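PDB 6NTR: ATP/GTP-binding site-containing protein A from Brucella abortus, which functions in the periplasm to maintain cell envelope integrity and is a determinant of Brucella virulence. Local coordinates for residues A[131-136]-A[161-166]; A[26-31]-A[227-232]; A[167-172]-A[218-223]. All blocks are in the same frame, centred on the assembly; numbering follows the deposited sequence.

Contact 1 (A[131-136]-A[161-166]); sequences EELIGK and TTVVVG
Leu133, on the helix 126-138, sets one branch of its isobutyl group against a pair of valines on the strand 159-165. The two side chains Leu133 and Val163 meet obliquely, with CD1 of the leucine 3.6 Å from CG1 of Val163. The same methyl also lies 4.3 Å from CG2 of Val165, so one carbon bridges two residues that project from the same face of the strand; Val164, between them, points the other way. The leucine side chain leaves the helix obliquely and not straight at the strand: CG is anti to the backbone N (chi1 166°), and chi2 of 41° then turns CD1 toward the valines. On Val163 the touching methyl, CG1, is likewise trans to its own backbone N (chi1 -178°). With no hydrogen bond between the segments, the join is purely apolar, and the CA atoms of Leu133 and Val163 stand 7.8 Å apart. All three residues are buried. Leu133 also packs on Tyr144, Val190, Ile192, Phe211 and Leu213, so its side chain reaches over several neighbouring strands. Nearby, His129 NE2 and Thr161 OG1 share a hydrogen bond, and Lys136 makes a cation-pi contact with Tyr144. The arrangement is that of a helix laid on one face of an antiparallel sheet, here the longer of the two helices in the barrel-like EipB fold.

Contact 2 (A[26-31]-A[227-232]); sequences SGLTGR and GDFSMR
Leu28, Phe229 and Met231 form a largely buried apolar cluster of the barrel-like fold, joining the strands 25-39 and 229-240, which both pair with the strand 8-19 and so lie next but one to each other. The contact is centred on CD1 of Leu28. This methyl sits 3.9 Å from CE2 of the Phe229 ring and 4.0 Å from CG of Met231, and the selenium of that selenomethionine is 4.1 Å from it. Leu28 crosses each of the two side chains at about a right angle, and its CD1 rests over the place where CE2 and CG come together. The extended start of the leucine, with CG opposite the backbone N across CA-CB (chi1 -179°), points the branched end toward the strand 229-240. The ring of Phe229 lies between its own backbone N and carbonyl carbon (chi1 83°), which brings CE2 to the leucine. The segments exchange no hydrogen bond: the backbones are 8.0 Å apart at the CA atoms of Leu28 and Met231, and the contact is made by apolar side chains. Close by, Ser26 and Gly27 both face Asp55 in a classic beta bulge. Around the cluster, Val54 of the strand 43-56 packs on Leu28, Tyr226 stacks with Phe229, and Met231 touches Leu14 on the strand 8-19, Phe50 on the strand 43-56 and Met224 on the strand 222-225.

Contact 3 (A[167-172]-A[218-223]); sequences KQQAVP and ITRDMT. Unlike the reference sequence in segment 218-223: Met222 (reference Leu). With EDO (1,2-ethanediol), chain G.
The Arg220 guanidinium and the Gln169 amide are the flat groups here, and the loop 167-172 approaches the guanidinium at a slant. In fold terms, a loop that follows the strand 159-165 lies against the end of a long arginine reaching out from the antiparallel barrel wall, where the chain turns a corner at Asp221 between the strands 219-220 and 222-225. The nearest loop atom is the carbonyl oxygen of Val171, 3.8 Å from NH2 of Arg220; OE1 of Gln169 comes within 4.5 Å of the same nitrogen. Both are polar neighbours at van der Waals range or beyond. The arginine chain is fully stretched from CG to NE (chi2 179°, chi3 178°), which delivers the charged end to the loop. There its firm partners are outside the two segments: NH1 forms salt bridges with Asp173 and Glu175, and NE bonds to the hydroxyl of Tyr214. Glu175 also accepts a hydrogen bond from Asp221 N, so one carboxylate ties the corner to its arginine. Within the loop, OE1 of Gln169 takes a weak bond from Val171 N at 3.3 Å, an internal contact two residues along the chain. At the residue before Arg220, a 1,2-ethanediol, probably from the crystallisation liquor, is held by Thr219 and Tyr12: Thr219 N donates to its O1 at 3.1 Å, with an N-H...O angle of 154°.

The three contacts sample different parts of one barrel-like antiparallel fold. Contacts 1 and 3 come in series along the chain, their segments adjoining at residues 166 and 167, and both are nested inside the long span of chain closed by contact 2. Centres of contacts 1 and 3 lie about 14 Å apart, those of 2 and 3 about 20 Å, and those of 1 and 2 about 25 Å. Contacts 2 and 3 touch through the neighbouring strands 222-225 and 229-240, where Arg232 forms a long, weak ion pair with Asp221. Contact 2 joins early strand 25-39 to the last, 229-240, across their common neighbour 8-19, while the helix of contact 1 packs over strands between them in sequence.

Contact 1 (A[131-136]-A[161-166])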
# COMPACT_ATOMS: atom_id res chain seq x y z
N GLU A 131 -11.59 -2.26 -2.74
CA GLU A 131 -12.96 -2.74 -2.69
C GLU A 131 -13.19 -3.86 -3.69
O GLU A 131 -13.89 -4.84 -3.40
CB GLU A 131 -13.94 -1.60 -2.95
CG GLU A 131 -14.09 -0.65 -1.81
CD GLU A 131 -15.14 0.40 -2.06
OE1 GLU A 131 -14.99 1.16 -3.05
OE2 GLU A 131 -16.12 0.45 -1.29
N GLU A 132 -12.62 -3.73 -4.88
CA GLU A 132 -12.73 -4.77 -5.89
C GLU A 132 -12.03 -6.04 -5.46
O GLU A 132 -12.46 -7.14 -5.81
CB GLU A 132 -12.14 -4.25 -7.19
CG GLU A 132 -12.12 -5.21 -8.30
CD GLU A 132 -11.28 -4.68 -9.42
OE1 GLU A 132 -10.07 -4.49 -9.18
OE2 GLU A 132 -11.83 -4.43 -10.51
N LEU A 133 -10.91 -5.91 -4.76
CA LEU A 133 -10.23 -7.08 -4.25
C LEU A 133 -11.12 -7.84 -3.29
O LEU A 133 -11.22 -9.07 -3.38
CB LEU A 133 -8.94 -6.64 -3.57
CG LEU A 133 -8.14 -7.58 -2.67
CD1 LEU A 133 -8.06 -8.98 -3.19
CD2 LEU A 133 -6.76 -7.01 -2.59
N ILE A 134 -11.80 -7.14 -2.38
CA ILE A 134 -12.69 -7.80 -1.43
C ILE A 134 -13.85 -8.46 -2.15
O ILE A 134 -14.19 -9.61 -1.89
CB ILE A 134 -13.19 -6.82 -0.35
CG1 ILE A 134 -12.03 -6.27 0.47
CG2 ILE A 134 -14.15 -7.51 0.59
CD1 ILE A 134 -12.43 -5.09 1.32
N GLY A 135 -14.49 -7.73 -3.06
CA GLY A 135 -15.63 -8.25 -3.78
C GLY A 135 -15.28 -9.51 -4.53
O GLY A 135 -15.89 -10.56 -4.33
N LYS A 136 -14.27 -9.42 -5.39
CA LYS A 136 -13.80 -10.60 -6.10
C LYS A 136 -13.52 -11.74 -5.13
O LYS A 136 -13.92 -12.88 -5.37
CB LYS A 136 -12.57 -10.24 -6.93
CG LYS A 136 -12.91 -9.18 -7.99
CD LYS A 136 -12.00 -9.20 -9.20
CE LYS A 136 -12.63 -8.40 -10.35
NZ LYS A 136 -11.99 -8.62 -11.68
N THR A 161 -1.57 -4.83 -11.71
CA THR A 161 -1.50 -5.62 -10.51
C THR A 161 -2.22 -6.97 -10.68
O THR A 161 -3.36 -7.01 -11.10
CB THR A 161 -2.07 -4.86 -9.29
OG1 THR A 161 -3.49 -4.86 -9.34
CG2 THR A 161 -1.57 -3.44 -9.29
N THR A 162 -1.56 -8.05 -10.32
CA THR A 162 -2.14 -9.38 -10.42
C THR A 162 -2.45 -9.80 -9.02
O THR A 162 -1.58 -9.78 -8.18
CB THR A 162 -1.14 -10.39 -10.98
OG1 THR A 162 -0.85 -10.06 -12.32
CG2 THR A 162 -1.70 -11.77 -10.94
N VAL A 163 -3.68 -10.20 -8.77
CA VAL A 163 -4.08 -10.60 -7.44
C VAL A 163 -4.28 -12.10 -7.34
O VAL A 163 -4.92 -12.68 -8.18
CB VAL A 163 -5.39 -9.91 -7.06
CG1 VAL A 163 -5.80 -10.29 -5.66
CG2 VAL A 163 -5.29 -8.41 -7.21
N VAL A 164 -3.72 -12.72 -6.31
CA VAL A 164 -3.89 -14.13 -6.06
C VAL A 164 -4.46 -14.27 -4.66
O VAL A 164 -3.88 -13.78 -3.71
CB VAL A 164 -2.56 -14.90 -6.18
CG1 VAL A 164 -2.74 -16.35 -5.79
CG2 VAL A 164 -2.00 -14.79 -7.57
N VAL A 165 -5.59 -14.95 -4.53
CA VAL A 165 -6.27 -15.12 -3.25
C VAL A 165 -6.27 -16.60 -2.88
O VAL A 165 -6.37 -17.48 -3.74
CB VAL A 165 -7.70 -14.56 -3.33
CG1 VAL A 165 -8.33 -14.46 -1.97
CG2 VAL A 165 -7.70 -13.23 -4.02
N GLY A 166 -6.17 -16.88 -1.57
CA GLY A 166 -6.22 -18.22 -1.03
C GLY A 166 -7.49 -18.48 -0.24
O GLY A 166 -8.50 -17.79 -0.38

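Contact 2 (A[26-31]-A[227-232])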
# COMPACT_ATOMS: atom_id res chain seq x y z
N SER A 26 22.44 -4.84 6.07
CA SER A 26 22.71 -5.77 7.15
C SER A 26 21.61 -5.77 8.19
O SER A 26 21.47 -6.71 8.95
CB SER A 26 24.02 -5.40 7.81
OG SER A 26 23.85 -4.37 8.76
N GLY A 27 20.83 -4.70 8.23
CA GLY A 27 19.75 -4.61 9.18
C GLY A 27 18.68 -3.67 8.71
O GLY A 27 18.94 -2.78 7.93
N LEU A 28 17.46 -3.89 9.19
CA LEU A 28 16.35 -3.03 8.87
C LEU A 28 15.27 -3.14 9.91
O LEU A 28 14.59 -4.14 9.97
CB LEU A 28 15.79 -3.33 7.50
CG LEU A 28 14.63 -2.46 7.05
CD1 LEU A 28 14.51 -2.45 5.54
CD2 LEU A 28 13.33 -2.90 7.68
N THR A 29 15.08 -2.11 10.71
CA THR A 29 14.01 -2.10 11.69
C THR A 29 13.21 -0.90 11.25
O THR A 29 13.73 -0.02 10.60
CB THR A 29 14.49 -1.93 13.13
OG1 THR A 29 15.54 -0.97 13.18
CG2 THR A 29 15.00 -3.24 13.66
N GLY A 30 11.93 -0.89 11.55
CA GLY A 30 11.09 0.20 11.10
C GLY A 30 9.72 0.12 11.69
O GLY A 30 9.44 -0.71 12.52
N ARG A 31 8.86 1.02 11.27
CA ARG A 31 7.50 1.01 11.75
C ARG A 31 6.61 1.61 10.70
O ARG A 31 7.06 2.43 9.94
CB ARG A 31 7.41 1.85 13.03
CG ARG A 31 6.14 1.71 13.85
CD ARG A 31 6.14 2.59 15.10
NE ARG A 31 6.22 1.80 16.33
CZ ARG A 31 5.33 1.84 17.31
NH1 ARG A 31 4.29 2.64 17.22
NH2 ARG A 31 5.49 1.08 18.37
N GLY A 227 12.50 -7.14 -4.19
CA GLY A 227 13.45 -7.69 -5.13
C GLY A 227 14.60 -8.27 -4.35
O GLY A 227 14.50 -9.37 -3.84
N ASP A 228 15.68 -7.51 -4.25
CA ASP A 228 16.86 -7.97 -3.53
C ASP A 228 16.55 -8.24 -2.08
O ASP A 228 17.05 -9.20 -1.53
CB ASP A 228 17.98 -6.93 -3.59
CG ASP A 228 18.51 -6.70 -4.98
OD1 ASP A 228 18.33 -7.57 -5.85
OD2 ASP A 228 19.09 -5.62 -5.20
N PHE A 229 15.75 -7.39 -1.45
CA PHE A 229 15.42 -7.56 -0.04
C PHE A 229 13.94 -7.52 0.25
O PHE A 229 13.21 -6.88 -0.46
CB PHE A 229 16.10 -6.46 0.78
CG PHE A 229 15.35 -5.17 0.81
CD1 PHE A 229 15.53 -4.24 -0.18
CD2 PHE A 229 14.49 -4.88 1.84
CE1 PHE A 229 14.86 -3.05 -0.16
CE2 PHE A 229 13.82 -3.69 1.86
CZ PHE A 229 14.00 -2.78 0.87
N SER A 230 13.51 -8.21 1.29
CA SER A 230 12.12 -8.22 1.68
C SER A 230 12.00 -7.75 3.12
O SER A 230 12.90 -7.93 3.94
CB SER A 230 11.50 -9.60 1.48
OG SER A 230 12.35 -10.60 1.99
N MSE A 231 10.83 -7.19 3.43
CA MSE A 231 10.52 -6.69 4.73
C MSE A 231 9.30 -7.37 5.23
O MSE A 231 8.50 -7.88 4.44
CB MSE A 231 10.14 -5.23 4.64
CG MSE A 231 11.26 -4.36 4.13
SE MSE A 231 10.62 -2.53 4.27
CE MSE A 231 9.15 -2.93 5.49
N ARG A 232 9.16 -7.41 6.56
CA ARG A 232 8.03 -8.01 7.22
C ARG A 232 7.30 -6.93 7.98
O ARG A 232 7.92 -6.04 8.53
CB ARG A 232 8.51 -9.05 8.23
CG ARG A 232 8.78 -10.43 7.68
CD ARG A 232 7.72 -11.40 8.13
NE ARG A 232 7.83 -12.68 7.44
CZ ARG A 232 6.84 -13.55 7.32
NH1 ARG A 232 5.67 -13.29 7.86
NH2 ARG A 232 7.03 -14.69 6.68

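Contact 3 (A[167-172]-A[218-223])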
# COMPACT_ATOMS: atom_id res chain seq x y z
N LYS A 167 -7.46 -19.53 0.57
CA LYS A 167 -8.62 -19.90 1.36
C LYS A 167 -8.77 -19.12 2.65
O LYS A 167 -7.79 -18.76 3.27
CB LYS A 167 -8.63 -21.41 1.63
CG LYS A 167 -7.59 -21.88 2.62
CD LYS A 167 -7.68 -23.38 2.85
CE LYS A 167 -6.54 -24.11 2.16
NZ LYS A 167 -5.39 -24.37 3.05
N GLN A 168 -10.00 -18.88 3.05
CA GLN A 168 -10.23 -18.15 4.28
C GLN A 168 -9.71 -18.96 5.45
O GLN A 168 -9.97 -20.14 5.54
CB GLN A 168 -11.71 -17.88 4.46
CG GLN A 168 -12.31 -17.02 3.36
CD GLN A 168 -13.81 -16.92 3.46
OE1 GLN A 168 -14.37 -16.92 4.55
NE2 GLN A 168 -14.48 -16.87 2.31
N GLN A 169 -8.99 -18.31 6.33
CA GLN A 169 -8.43 -18.95 7.50
C GLN A 169 -8.56 -18.02 8.68
O GLN A 169 -8.67 -16.83 8.51
CB GLN A 169 -6.96 -19.26 7.27
CG GLN A 169 -6.08 -18.04 7.10
CD GLN A 169 -4.80 -18.11 7.90
OE1 GLN A 169 -4.77 -17.74 9.06
NE2 GLN A 169 -3.74 -18.59 7.28
N ALA A 170 -8.61 -18.57 9.88
CA ALA A 170 -8.67 -17.77 11.07
C ALA A 170 -7.74 -18.37 12.09
O ALA A 170 -8.18 -18.94 13.07
CB ALA A 170 -10.09 -17.74 11.61
N VAL A 171 -6.44 -18.25 11.87
CA VAL A 171 -5.49 -18.81 12.81
C VAL A 171 -5.06 -17.73 13.75
O VAL A 171 -4.50 -16.74 13.32
CB VAL A 171 -4.23 -19.32 12.10
CG1 VAL A 171 -3.11 -19.55 13.10
CG2 VAL A 171 -4.51 -20.58 11.32
N PRO A 172 -5.34 -17.91 15.05
CA PRO A 172 -4.95 -16.92 16.06
C PRO A 172 -3.44 -16.82 16.17
O PRO A 172 -2.76 -17.82 16.25
CB PRO A 172 -5.53 -17.49 17.35
CG PRO A 172 -5.86 -18.90 17.06
CD PRO A 172 -6.21 -18.94 15.61
N ILE A 218 -9.11 -4.26 6.87
CA ILE A 218 -7.93 -4.37 7.70
C ILE A 218 -7.01 -5.40 7.08
O ILE A 218 -7.45 -6.28 6.35
CB ILE A 218 -8.33 -4.76 9.13
CG1 ILE A 218 -9.21 -3.65 9.73
CG2 ILE A 218 -7.12 -4.95 10.01
CD1 ILE A 218 -9.50 -3.83 11.18
N THR A 219 -5.71 -5.24 7.28
CA THR A 219 -4.73 -6.19 6.79
C THR A 219 -3.66 -6.37 7.86
O THR A 219 -3.46 -5.49 8.69
CB THR A 219 -4.04 -5.74 5.51
OG1 THR A 219 -3.08 -4.74 5.83
CG2 THR A 219 -5.01 -5.18 4.56
N ARG A 220 -2.96 -7.49 7.80
CA ARG A 220 -1.92 -7.79 8.77
C ARG A 220 -0.92 -8.73 8.13
O ARG A 220 -1.02 -9.03 6.94
CB ARG A 220 -2.51 -8.39 10.04
CG ARG A 220 -3.25 -9.68 9.83
CD ARG A 220 -3.77 -10.18 11.16
NE ARG A 220 -4.54 -11.41 11.06
CZ ARG A 220 -4.01 -12.63 11.10
NH1 ARG A 220 -2.70 -12.78 11.23
NH2 ARG A 220 -4.80 -13.69 11.02
N ASP A 221 0.06 -9.18 8.88
CA ASP A 221 1.01 -10.18 8.41
C ASP A 221 1.60 -9.84 7.07
O ASP A 221 1.67 -10.67 6.20
CB ASP A 221 0.36 -11.56 8.34
CG ASP A 221 1.35 -12.70 8.48
OD1 ASP A 221 2.53 -12.52 8.17
OD2 ASP A 221 0.93 -13.78 8.88
N MSE A 222 1.98 -8.60 6.89
CA MSE A 222 2.54 -8.16 5.64
C MSE A 222 3.92 -8.60 5.37
O MSE A 222 4.68 -8.85 6.29
CB MSE A 222 2.60 -6.65 5.56
CG MSE A 222 2.01 -5.98 6.78
SE MSE A 222 0.83 -4.69 5.99
CE MSE A 222 2.19 -3.77 4.93
N THR A 223 4.23 -8.79 4.11
CA THR A 223 5.56 -9.10 3.69
C THR A 223 5.73 -8.34 2.40
O THR A 223 4.93 -8.47 1.51
CB THR A 223 5.77 -10.60 3.47
OG1 THR A 223 5.75 -11.27 4.73
CG2 THR A 223 7.10 -10.84 2.83
C1 EDO G . -5.16 -2.08 6.71
O1 EDO G . -4.48 -2.42 7.93
C2 EDO G . -4.13 -1.83 5.62
O2 EDO G . -4.85 -1.61 4.41